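Long-range contacts in TetR family transcriptional regulator (Clostridium perfringens, PDB 6AZH), which probably binds operator DNA as a dimer and represses transcription, perhaps of fatty acid metabolism genes, until a small-molecule ligand releases it: residues Gln90-Leu94 with Ser157-Ser162; Ala14-Phe19 with Glu31-Ala36; Gly61-Trp65 with Ala99-Met103; Leu69-Glu73 with Gly128-Ile132. The contacts are given in a common frame with arbitrary orientation. Residue numbers count along the deposited sequence, not the author numbering.

Contact 1. Residues Gln90-Leu94 with Ser157-Ser162; sequences QFELL and SLISTS
Helical segments Gln90-Leu94 and Ser157-Ser162 cross at -45°, their axes 10.7 Å apart; Phe91 and Leu158 are the nearest pair in register, CA to CA 6.9 Å. Ser157 lies beside the ring of Phe91 (chi1 m), OG to CZ 3.7 Å. Its OG bonds to Leu154 O; a water accepts from Gln90 NE2 at 2.7 Å and reaches Ser157 OG only weakly, at 3.4 Å, while Gln90 OE1 is bonded to Tyr125 OH. Leu158, in the mt rotamer, is central: its CD2 lies 3.8 Å from Gln90 CB, 3.8 Å from Phe91 CD1 and 3.9 Å from Leu94 CD2. Thr161 OG1 donates to Ser157 O (2.6 Å) and sits 3.5 Å from Phe91 CE1. Ser162 OG likewise turns back to Leu158 O (2.9 Å) and touches CD1 of Leu94 (tp) at 3.3 Å. Large side chains space the helices of this all-helical TetR C-terminal domain, with Phe101 of helix 98-106 and Trp65 of helix 50-74 against Leu158, and helix 174-187 covering Phe91.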
loop_
_atom_site.group_PDB
_atom_site.type_symbol
_atom_site.label_atom_id
_atom_site.label_comp_id
_atom_site.label_asym_id
_atom_site.label_seq_id
_atom_site.Cartn_x
_atom_site.Cartn_y
_atom_site.Cartn_z
ATOM N N GLN A 90 -8.852 2.512 13.028
ATOM C CA GLN A 90 -8.493 2.153 11.649
ATOM C C GLN A 90 -8.087 0.694 11.542
ATOM O O GLN A 90 -8.465 0.007 10.585
ATOM C CB GLN A 90 -7.351 3.033 11.131
ATOM C CG GLN A 90 -7.723 4.462 10.852
ATOM C CD GLN A 90 -6.658 5.210 10.057
ATOM O OE1 GLN A 90 -6.978 6.109 9.286
ATOM N NE2 GLN A 90 -5.394 4.837 10.239
ATOM N N PHE A 91 -7.299 0.207 12.503
ATOM C CA PHE A 91 -6.849 -1.176 12.431
ATOM C C PHE A 91 -7.989 -2.140 12.714
ATOM O O PHE A 91 -8.072 -3.204 12.084
ATOM C CB PHE A 91 -5.689 -1.404 13.395
ATOM C CG PHE A 91 -4.381 -0.835 12.907
ATOM C CD1 PHE A 91 -3.840 -1.256 11.705
ATOM C CD2 PHE A 91 -3.698 0.114 13.656
ATOM C CE1 PHE A 91 -2.644 -0.744 11.246
ATOM C CE2 PHE A 91 -2.497 0.634 13.213
ATOM C CZ PHE A 91 -1.966 0.203 12.004
ATOM N N GLU A 92 -8.904 -1.771 13.625
ATOM C CA GLU A 92 -10.085 -2.601 13.835
ATOM C C GLU A 92 -10.944 -2.634 12.578
ATOM O O GLU A 92 -11.381 -3.710 12.145
ATOM C CB GLU A 92 -10.889 -2.108 15.049
ATOM C CG GLU A 92 -10.237 -2.477 16.377
ATOM C CD GLU A 92 -10.936 -1.885 17.585
ATOM O OE1 GLU A 92 -11.937 -1.164 17.407
ATOM O OE2 GLU A 92 -10.466 -2.134 18.719
ATOM N N LEU A 93 -11.145 -1.473 11.945
ATOM C CA LEU A 93 -11.937 -1.424 10.715
ATOM C C LEU A 93 -11.263 -2.204 9.600
ATOM O O LEU A 93 -11.924 -2.954 8.872
ATOM C CB LEU A 93 -12.165 0.025 10.281
ATOM C CG LEU A 93 -13.480 0.334 9.569
ATOM C CD1 LEU A 93 -14.657 -0.325 10.299
ATOM C CD2 LEU A 93 -13.693 1.843 9.443
ATOM N N LEU A 94 -9.943 -2.042 9.457
ATOM C CA LEU A 94 -9.190 -2.822 8.478
ATOM C C LEU A 94 -9.366 -4.317 8.713
ATOM O O LEU A 94 -9.626 -5.075 7.780
ATOM C CB LEU A 94 -7.711 -2.448 8.547
ATOM C CG LEU A 94 -6.770 -3.326 7.746
ATOM C CD1 LEU A 94 -7.133 -3.213 6.289
ATOM C CD2 LEU A 94 -5.336 -2.875 7.987
ATOM N N SER A 157 0.141 3.351 7.093
ATOM C CA SER A 157 0.288 2.257 8.055
ATOM C C SER A 157 -0.740 1.151 7.817
ATOM O O SER A 157 -0.459 -0.022 8.092
ATOM C CB SER A 157 0.191 2.772 9.493
ATOM O OG SER A 157 -1.144 3.086 9.874
ATOM N N LEU A 158 -1.926 1.495 7.303
ATOM C CA LEU A 158 -2.900 0.462 6.960
ATOM C C LEU A 158 -2.402 -0.409 5.824
ATOM O O LEU A 158 -2.681 -1.613 5.784
ATOM C CB LEU A 158 -4.224 1.093 6.559
ATOM C CG LEU A 158 -4.895 1.873 7.683
ATOM C CD1 LEU A 158 -6.148 2.533 7.157
ATOM C CD2 LEU A 158 -5.194 0.931 8.847
ATOM N N ILE A 159 -1.712 0.200 4.863
ATOM C CA ILE A 159 -1.309 -0.531 3.675
ATOM C C ILE A 159 -0.199 -1.513 4.007
ATOM O O ILE A 159 -0.272 -2.695 3.658
ATOM C CB ILE A 159 -0.889 0.438 2.556
ATOM C CG1 ILE A 159 -2.024 1.433 2.295
ATOM C CG2 ILE A 159 -0.525 -0.360 1.309
ATOM C CD1 ILE A 159 -1.780 2.417 1.165
ATOM N N SER A 160 0.853 -1.037 4.682
ATOM C CA SER A 160 1.952 -1.931 5.019
ATOM C C SER A 160 1.509 -2.994 6.018
ATOM O O SER A 160 1.971 -4.139 5.945
ATOM C CB SER A 160 3.146 -1.127 5.553
ATOM O OG SER A 160 2.778 -0.355 6.670
ATOM N N THR A 161 0.582 -2.658 6.916
ATOM C CA THR A 161 0.073 -3.665 7.844
ATOM C C THR A 161 -0.790 -4.694 7.122
ATOM O O THR A 161 -0.744 -5.882 7.450
ATOM C CB THR A 161 -0.706 -2.999 8.979
ATOM O OG1 THR A 161 0.155 -2.061 9.629
ATOM C CG2 THR A 161 -1.167 -4.031 9.999
ATOM N N SER A 162 -1.573 -4.260 6.133
ATOM C CA SER A 162 -2.325 -5.215 5.320
ATOM C C SER A 162 -1.396 -6.217 4.656
ATOM O O SER A 162 -1.733 -7.399 4.526
ATOM C CB SER A 162 -3.135 -4.489 4.249
ATOM O OG SER A 162 -4.244 -3.831 4.803
HETATM O O HOH W 1 -3.901 3.207 11.855
#

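Contact 2. Residues Ala14-Phe19 with Glu31-Ala36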
loop_
_atom_site.group_PDB
_atom_site.type_symbol
_atom_site.label_atom_id
_atom_site.label_comp_id
_atom_site.label_asym_id
_atom_site.label_seq_id
_atom_site.Cartn_x
_atom_site.Cartn_y
_atom_site.Cartn_z
ATOM N N ALA A 14 -20.844 -9.676 -2.567
ATOM C CA ALA A 14 -20.182 -10.540 -3.532
ATOM C C ALA A 14 -19.132 -9.784 -4.331
ATOM O O ALA A 14 -18.060 -10.330 -4.627
ATOM C CB ALA A 14 -21.210 -11.182 -4.482
ATOM N N ALA A 15 -19.431 -8.548 -4.724
ATOM C CA ALA A 15 -18.489 -7.800 -5.548
ATOM C C ALA A 15 -17.187 -7.563 -4.794
ATOM O O ALA A 15 -16.101 -7.639 -5.377
ATOM C CB ALA A 15 -19.094 -6.466 -5.980
ATOM N N ILE A 16 -17.277 -7.277 -3.497
ATOM C CA ILE A 16 -16.051 -7.101 -2.715
ATOM C C ILE A 16 -15.151 -8.320 -2.862
ATOM O O ILE A 16 -13.951 -8.197 -3.129
ATOM C CB ILE A 16 -16.375 -6.829 -1.237
ATOM C CG1 ILE A 16 -16.827 -5.386 -1.053
ATOM C CG2 ILE A 16 -15.145 -7.085 -0.392
ATOM C CD1 ILE A 16 -17.583 -5.155 0.236
ATOM N N ASN A 17 -15.721 -9.520 -2.690
ATOM C CA ASN A 17 -14.903 -10.730 -2.735
ATOM C C ASN A 17 -14.373 -11.004 -4.140
ATOM O O ASN A 17 -13.211 -11.394 -4.300
ATOM C CB ASN A 17 -15.694 -11.921 -2.208
ATOM C CG ASN A 17 -15.848 -11.883 -0.720
ATOM O OD1 ASN A 17 -14.962 -11.405 -0.006
ATOM N ND2 ASN A 17 -16.980 -12.372 -0.231
ATOM N N VAL A 18 -15.193 -10.792 -5.172
ATOM C CA VAL A 18 -14.721 -11.001 -6.541
ATOM C C VAL A 18 -13.585 -10.036 -6.862
ATOM O O VAL A 18 -12.505 -10.445 -7.310
ATOM C CB VAL A 18 -15.879 -10.855 -7.543
ATOM C CG1 VAL A 18 -15.347 -10.938 -8.956
ATOM C CG2 VAL A 18 -16.929 -11.958 -7.312
ATOM N N PHE A 19 -13.814 -8.739 -6.636
ATOM C CA PHE A 19 -12.771 -7.743 -6.876
ATOM C C PHE A 19 -11.516 -8.036 -6.045
ATOM O O PHE A 19 -10.396 -7.881 -6.537
ATOM C CB PHE A 19 -13.300 -6.339 -6.564
ATOM C CG PHE A 19 -14.238 -5.781 -7.602
ATOM C CD1 PHE A 19 -13.884 -5.772 -8.946
ATOM C CD2 PHE A 19 -15.461 -5.231 -7.224
ATOM C CE1 PHE A 19 -14.742 -5.237 -9.901
ATOM C CE2 PHE A 19 -16.329 -4.690 -8.167
ATOM C CZ PHE A 19 -15.970 -4.696 -9.516
ATOM N N GLU A 31 -19.639 -13.071 -13.029
ATOM C CA GLU A 31 -19.219 -13.724 -11.799
ATOM C C GLU A 31 -19.877 -13.083 -10.581
ATOM O O GLU A 31 -20.277 -13.787 -9.647
ATOM C CB GLU A 31 -17.689 -13.685 -11.688
ATOM C CG GLU A 31 -17.112 -14.263 -10.395
ATOM C CD GLU A 31 -17.229 -15.782 -10.281
ATOM O OE1 GLU A 31 -17.786 -16.433 -11.197
ATOM O OE2 GLU A 31 -16.746 -16.329 -9.264
ATOM N N ILE A 32 -20.019 -11.752 -10.581
ATOM C CA ILE A 32 -20.637 -11.072 -9.445
ATOM C C ILE A 32 -22.101 -11.484 -9.300
ATOM O O ILE A 32 -22.585 -11.717 -8.187
ATOM C CB ILE A 32 -20.484 -9.543 -9.581
ATOM C CG1 ILE A 32 -19.003 -9.153 -9.439
ATOM C CG2 ILE A 32 -21.339 -8.820 -8.529
ATOM C CD1 ILE A 32 -18.666 -7.737 -9.878
ATOM N N ALA A 33 -22.826 -11.594 -10.416
ATOM C CA ALA A 33 -24.222 -12.029 -10.346
ATOM C C ALA A 33 -24.316 -13.433 -9.772
ATOM O O ALA A 33 -25.147 -13.711 -8.899
ATOM C CB ALA A 33 -24.871 -11.985 -11.739
ATOM N N SER A 34 -23.462 -14.332 -10.262
ATOM C CA SER A 34 -23.458 -15.710 -9.791
ATOM C C SER A 34 -23.153 -15.771 -8.305
ATOM O O SER A 34 -23.882 -16.404 -7.533
ATOM C CB SER A 34 -22.435 -16.517 -10.592
ATOM O OG SER A 34 -22.271 -17.806 -10.046
ATOM N N LYS A 35 -22.091 -15.077 -7.880
ATOM C CA LYS A 35 -21.698 -15.131 -6.477
ATOM C C LYS A 35 -22.728 -14.460 -5.584
ATOM O O LYS A 35 -22.917 -14.877 -4.431
ATOM C CB LYS A 35 -20.321 -14.486 -6.290
ATOM C CG LYS A 35 -19.151 -15.341 -6.781
ATOM C CD LYS A 35 -18.863 -16.494 -5.821
ATOM C CE LYS A 35 -17.590 -17.249 -6.212
ATOM N NZ LYS A 35 -17.809 -18.171 -7.361
ATOM N N ALA A 36 -23.388 -13.413 -6.083
ATOM C CA ALA A 36 -24.408 -12.721 -5.311
ATOM C C ALA A 36 -25.728 -13.477 -5.235
ATOM O O ALA A 36 -26.579 -13.099 -4.429
ATOM C CB ALA A 36 -24.674 -11.336 -5.900
#
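Small and branched apolar residues let helices 6-26 and 29-36 come close here, the axes of their segments 9.0 Å apart and crossing at 127°. Ala14 sits at the tightest point: its CA is 5.1 Å from that of Ala36, and its CB meets Ala36 CB at 3.7 Å and Lys35 CB at 3.9 Å. One residue on, Ala15 CB touches Ile32 CD1 at 4.1 Å. Val18, a turn after Ala14, points at the partner helix; its CB packs on Ile32 CG1 (4.0 Å), and its CG2 rests on the aliphatic parts of Glu31 (CG, 3.9 Å) and Lys35 (CG, 4.1 Å), whose charged ends pair in a salt bridge, Lys35 NZ to Glu31 OE2 2.9 Å. Phe19 completes the row with CZ 4.1 Å from Ile32 CD1, its ring also set edge-to-face with Phe54. The pairing is that of the first two helices of the TetR-family DNA-binding domain, where the second helix begins the helix-turn-helix that helix 40-46 completes.

Contact 3. Residues Gly61-Trp65 with Ala99-Met103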
loop_
_atom_site.group_PDB
_atom_site.type_symbol
_atom_site.label_atom_id
_atom_site.label_comp_id
_atom_site.label_asym_id
_atom_site.label_seq_id
_atom_site.Cartn_x
_atom_site.Cartn_y
_atom_site.Cartn_z
ATOM N N GLY A 61 -18.766 1.439 0.807
ATOM C CA GLY A 61 -17.830 0.871 1.762
ATOM C C GLY A 61 -17.049 1.922 2.523
ATOM O O GLY A 61 -16.662 1.696 3.673
ATOM N N LEU A 62 -16.811 3.082 1.912
ATOM C CA LEU A 62 -16.067 4.111 2.628
ATOM C C LEU A 62 -16.940 4.908 3.588
ATOM O O LEU A 62 -16.400 5.704 4.367
ATOM C CB LEU A 62 -15.402 5.071 1.639
ATOM C CG LEU A 62 -13.905 5.000 1.341
ATOM C CD1 LEU A 62 -13.139 3.866 2.059
ATOM C CD2 LEU A 62 -13.699 4.955 -0.134
ATOM N N GLU A 63 -18.266 4.708 3.560
ATOM C CA GLU A 63 -19.156 5.461 4.448
ATOM C C GLU A 63 -18.785 5.264 5.912
ATOM O O GLU A 63 -18.720 6.232 6.681
ATOM C CB GLU A 63 -20.613 5.048 4.209
ATOM C CG GLU A 63 -21.136 5.515 2.868
ATOM C CD GLU A 63 -22.566 5.068 2.591
ATOM O OE1 GLU A 63 -23.150 4.373 3.447
ATOM O OE2 GLU A 63 -23.099 5.407 1.505
ATOM N N ILE A 64 -18.559 4.013 6.326
ATOM C CA ILE A 64 -18.247 3.755 7.727
ATOM C C ILE A 64 -16.892 4.357 8.092
ATOM O O ILE A 64 -16.682 4.761 9.237
ATOM C CB ILE A 64 -18.322 2.239 8.031
ATOM C CG1 ILE A 64 -18.192 1.945 9.535
ATOM C CG2 ILE A 64 -17.270 1.464 7.258
ATOM C CD1 ILE A 64 -19.342 2.442 10.377
ATOM N N TRP A 65 -15.964 4.453 7.134
ATOM C CA TRP A 65 -14.671 5.080 7.418
ATOM C C TRP A 65 -14.847 6.563 7.733
ATOM O O TRP A 65 -14.341 7.061 8.749
ATOM C CB TRP A 65 -13.715 4.871 6.240
ATOM C CG TRP A 65 -13.306 3.424 6.072
ATOM C CD1 TRP A 65 -14.033 2.429 5.482
ATOM C CD2 TRP A 65 -12.094 2.811 6.539
ATOM N NE1 TRP A 65 -13.349 1.241 5.538
ATOM C CE2 TRP A 65 -12.156 1.446 6.190
ATOM C CE3 TRP A 65 -10.966 3.287 7.231
ATOM C CZ2 TRP A 65 -11.123 0.550 6.487
ATOM C CZ3 TRP A 65 -9.943 2.396 7.527
ATOM C CH2 TRP A 65 -10.030 1.045 7.161
ATOM N N ALA A 99 -11.122 -7.868 2.887
ATOM C CA ALA A 99 -11.362 -8.004 1.452
ATOM C C ALA A 99 -11.594 -6.642 0.807
ATOM O O ALA A 99 -11.004 -6.324 -0.238
ATOM C CB ALA A 99 -12.547 -8.943 1.200
ATOM N N PHE A 100 -12.451 -5.823 1.423
ATOM C CA PHE A 100 -12.722 -4.485 0.904
ATOM C C PHE A 100 -11.441 -3.672 0.769
ATOM O O PHE A 100 -11.222 -3.002 -0.249
ATOM C CB PHE A 100 -13.730 -3.761 1.811
ATOM C CG PHE A 100 -13.957 -2.324 1.435
ATOM C CD1 PHE A 100 -14.834 -1.983 0.432
ATOM C CD2 PHE A 100 -13.302 -1.306 2.098
ATOM C CE1 PHE A 100 -15.034 -0.633 0.060
ATOM C CE2 PHE A 100 -13.505 0.015 1.752
ATOM C CZ PHE A 100 -14.366 0.358 0.733
ATOM N N PHE A 101 -10.581 -3.710 1.788
ATOM C CA PHE A 101 -9.381 -2.884 1.752
ATOM C C PHE A 101 -8.409 -3.348 0.673
ATOM O O PHE A 101 -7.774 -2.516 0.019
ATOM C CB PHE A 101 -8.706 -2.870 3.122
ATOM C CG PHE A 101 -7.857 -1.668 3.339
ATOM C CD1 PHE A 101 -8.435 -0.468 3.720
ATOM C CD2 PHE A 101 -6.491 -1.725 3.135
ATOM C CE1 PHE A 101 -7.660 0.649 3.919
ATOM C CE2 PHE A 101 -5.705 -0.606 3.331
ATOM C CZ PHE A 101 -6.294 0.582 3.713
ATOM N N LYS A 102 -8.305 -4.664 0.450
ATOM C CA LYS A 102 -7.490 -5.185 -0.650
ATOM C C LYS A 102 -8.022 -4.728 -2.003
ATOM O O LYS A 102 -7.243 -4.390 -2.909
ATOM C CB LYS A 102 -7.465 -6.710 -0.609
ATOM C CG LYS A 102 -6.671 -7.290 0.539
ATOM C CD LYS A 102 -6.859 -8.795 0.575
ATOM C CE LYS A 102 -6.330 -9.370 1.858
ATOM N NZ LYS A 102 -6.900 -10.724 2.056
HETATM N N MSE A 103 -9.341 -4.774 -2.176
HETATM C CA MSE A 103 -9.981 -4.276 -3.374
HETATM C C MSE A 103 -9.564 -2.828 -3.637
HETATM O O MSE A 103 -9.182 -2.482 -4.759
HETATM C CB MSE A 103 -11.492 -4.373 -3.227
HETATM C CG MSE A 103 -12.240 -3.323 -4.013
HETATM SE SE MSE A 103 -14.107 -3.579 -3.871
HETATM C CE MSE A 103 -14.225 -2.810 -2.261
#
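The axes of Gly61-Trp65 and Ala99-Met103 stay 11.8 Å apart and cross at -107°, a wide gap bridged by rings. With chi1 at t, Phe100 extends toward the backbone at Gly61, its CZ 3.6 Å from Gly61 C and 3.8 Å from Leu62 N. Glycine admits the ring: an ideal CB on Gly61 would fall 2.1 Å from Phe100 CE1. Leu62 lies off the usual wells (chi1 -104°, chi2 2°), and its CD1 meets Phe100 CE2 at 3.9 Å. Trp65 takes chi1 m and chi2 80°, which sets the five-membered ring of its indole near Phe100 and the six-membered ring near Phe101. Its NE1 comes to 4.0 Å from Phe100 CE2, these two rings inclined at 27° but slid apart, centroids 6.0 Å distant. Phe101, also t, places CD1 4.0 Å from Trp65 CZ2, the planes oblique at 33°. No hydrogen bond links the segments; an aromatic cluster joins helix 50-74 to helix 98-106, so the contact depends on shape and apolar burial, not on directional polar bonds.

Contact 4. Residues Leu69-Glu73 with Gly128-Ile132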
loop_
_atom_site.group_PDB
_atom_site.type_symbol
_atom_site.label_atom_id
_atom_site.label_comp_id
_atom_site.label_asym_id
_atom_site.label_seq_id
_atom_site.Cartn_x
_atom_site.Cartn_y
_atom_site.Cartn_z
ATOM N N LEU A 69 -14.339 8.241 11.484
ATOM C CA LEU A 69 -13.365 9.318 11.617
ATOM C C LEU A 69 -14.038 10.604 12.080
ATOM O O LEU A 69 -13.522 11.297 12.966
ATOM C CB LEU A 69 -12.629 9.542 10.299
ATOM C CG LEU A 69 -11.562 10.636 10.290
ATOM C CD1 LEU A 69 -10.482 10.349 11.331
ATOM C CD2 LEU A 69 -10.951 10.771 8.898
ATOM N N THR A 70 -15.198 10.930 11.500
ATOM C CA THR A 70 -15.936 12.114 11.927
ATOM C C THR A 70 -16.311 12.032 13.402
ATOM O O THR A 70 -16.259 13.040 14.113
ATOM C CB THR A 70 -17.187 12.300 11.056
ATOM O OG1 THR A 70 -16.785 12.666 9.730
ATOM C CG2 THR A 70 -18.071 13.411 11.616
ATOM N N ASP A 71 -16.670 10.839 13.887
ATOM C CA ASP A 71 -16.973 10.690 15.313
ATOM C C ASP A 71 -15.759 11.020 16.174
ATOM O O ASP A 71 -15.890 11.655 17.226
ATOM C CB ASP A 71 -17.434 9.265 15.618
ATOM C CG ASP A 71 -18.839 8.978 15.118
ATOM O OD1 ASP A 71 -19.577 9.935 14.803
ATOM O OD2 ASP A 71 -19.197 7.783 15.051
ATOM N N ILE A 72 -14.574 10.560 15.761
ATOM C CA ILE A 72 -13.351 10.880 16.501
ATOM C C ILE A 72 -13.083 12.378 16.470
ATOM O O ILE A 72 -12.766 12.995 17.503
ATOM C CB ILE A 72 -12.165 10.076 15.936
ATOM C CG1 ILE A 72 -12.290 8.614 16.378
ATOM C CG2 ILE A 72 -10.830 10.696 16.398
ATOM C CD1 ILE A 72 -11.248 7.716 15.783
ATOM N N GLU A 73 -13.213 12.990 15.290
ATOM C CA GLU A 73 -13.050 14.435 15.162
ATOM C C GLU A 73 -13.997 15.198 16.081
ATOM O O GLU A 73 -13.639 16.270 16.585
ATOM C CB GLU A 73 -13.292 14.873 13.721
ATOM C CG GLU A 73 -12.198 14.492 12.740
ATOM C CD GLU A 73 -12.348 15.223 11.425
ATOM O OE1 GLU A 73 -12.050 16.431 11.393
ATOM O OE2 GLU A 73 -12.769 14.591 10.423
ATOM N N GLY A 128 -9.408 14.280 6.883
ATOM C CA GLY A 128 -9.811 14.236 8.281
ATOM C C GLY A 128 -8.631 14.013 9.210
ATOM O O GLY A 128 -8.535 14.642 10.267
ATOM N N ILE A 129 -7.715 13.113 8.824
ATOM C CA ILE A 129 -6.482 12.914 9.585
ATOM C C ILE A 129 -5.678 14.206 9.639
ATOM O O ILE A 129 -5.149 14.582 10.692
ATOM C CB ILE A 129 -5.646 11.761 8.985
ATOM C CG1 ILE A 129 -6.412 10.425 9.045
ATOM C CG2 ILE A 129 -4.273 11.644 9.704
ATOM C CD1 ILE A 129 -5.760 9.297 8.216
ATOM N N GLU A 130 -5.569 14.907 8.507
ATOM C CA GLU A 130 -4.852 16.181 8.502
ATOM C C GLU A 130 -5.464 17.159 9.489
ATOM O O GLU A 130 -4.740 17.886 10.181
ATOM C CB GLU A 130 -4.842 16.791 7.104
ATOM C CG GLU A 130 -4.105 15.920 6.106
ATOM C CD GLU A 130 -4.133 16.451 4.690
ATOM O OE1 GLU A 130 -4.589 17.594 4.484
ATOM O OE2 GLU A 130 -3.696 15.712 3.785
ATOM N N ARG A 131 -6.796 17.183 9.584
ATOM C CA ARG A 131 -7.438 18.116 10.505
ATOM C C ARG A 131 -7.056 17.826 11.955
ATOM O O ARG A 131 -6.802 18.756 12.724
ATOM C CB ARG A 131 -8.955 18.080 10.325
ATOM C CG ARG A 131 -9.414 18.652 8.980
ATOM C CD ARG A 131 -10.902 18.889 8.957
ATOM N NE ARG A 131 -11.653 17.641 8.893
ATOM C CZ ARG A 131 -11.959 17.011 7.757
ATOM N NH1 ARG A 131 -11.579 17.511 6.589
ATOM N NH2 ARG A 131 -12.647 15.882 7.791
ATOM N N ILE A 132 -7.018 16.551 12.351
ATOM C CA ILE A 132 -6.612 16.226 13.718
ATOM C C ILE A 132 -5.160 16.622 13.945
ATOM O O ILE A 132 -4.812 17.182 14.998
ATOM C CB ILE A 132 -6.851 14.735 14.023
ATOM C CG1 ILE A 132 -8.339 14.393 13.878
ATOM C CG2 ILE A 132 -6.343 14.363 15.437
ATOM C CD1 ILE A 132 -8.606 12.907 13.873
#
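The one charged link here is a two-pronged salt bridge: Arg131 NE donates to Glu73 OE1 at 2.8 Å and Arg131 NH2 to Glu73 OE2 at 2.9 Å, with N-H...O angles of 165° and 158°. Both carboxylate oxygens thus have a partner, and OE1 lies near the guanidinium plane, as suits a side-on bidentate pair. Glu73 N is bonded to Leu69 O (2.9 Å), and its own carbonyl accepts from Lys82 NZ. The segments run nearly parallel, at 15° and 10.3 Å between axes, in the ligand-binding and dimerisation part of the TetR fold, where the long helix 50-74 continues out of the DNA-binding domain and packs on helix 113-138. Gly128 permits the approach: Leu69 CD2 is 3.7 Å from Gly128 CA, where an ideal CB would clash. Beneath the salt bridge, Ile132 CD1 packs against Leu69 CD1 (4.1 Å) and Ile72 CG2 (4.0 Å), and its CG1 meets Glu73 CG at 4.0 Å. On helix 113-138, Glu130 turns instead to Arg168 of the second subunit in a salt bridge.

In the fold
Contacts 1 and 3 lie deepest, centred about 8 and 5 Å from the chain's centre, and they touch: Phe101 and Trp65 of contact 3 pack on Leu94, Leu158, Ser162 and Leu93 of contact 1. Helix 50-74 serves contacts 3 and 4, running from the aromatic cluster to an exposed arginine. Contact 2 is in the DNA-binding domain, about 32 Å from contact 4 centre to centre, but Ile16 and Asn17 reach Ala99 of contact 3, joining the two domains. Chemistry follows position: rings and leucines, with hydroxyls bonded back to their own helix, in the interior, alanines with branched Val18 and Ile32 in contact 2, and a salt bridge across the segments only in contact 4.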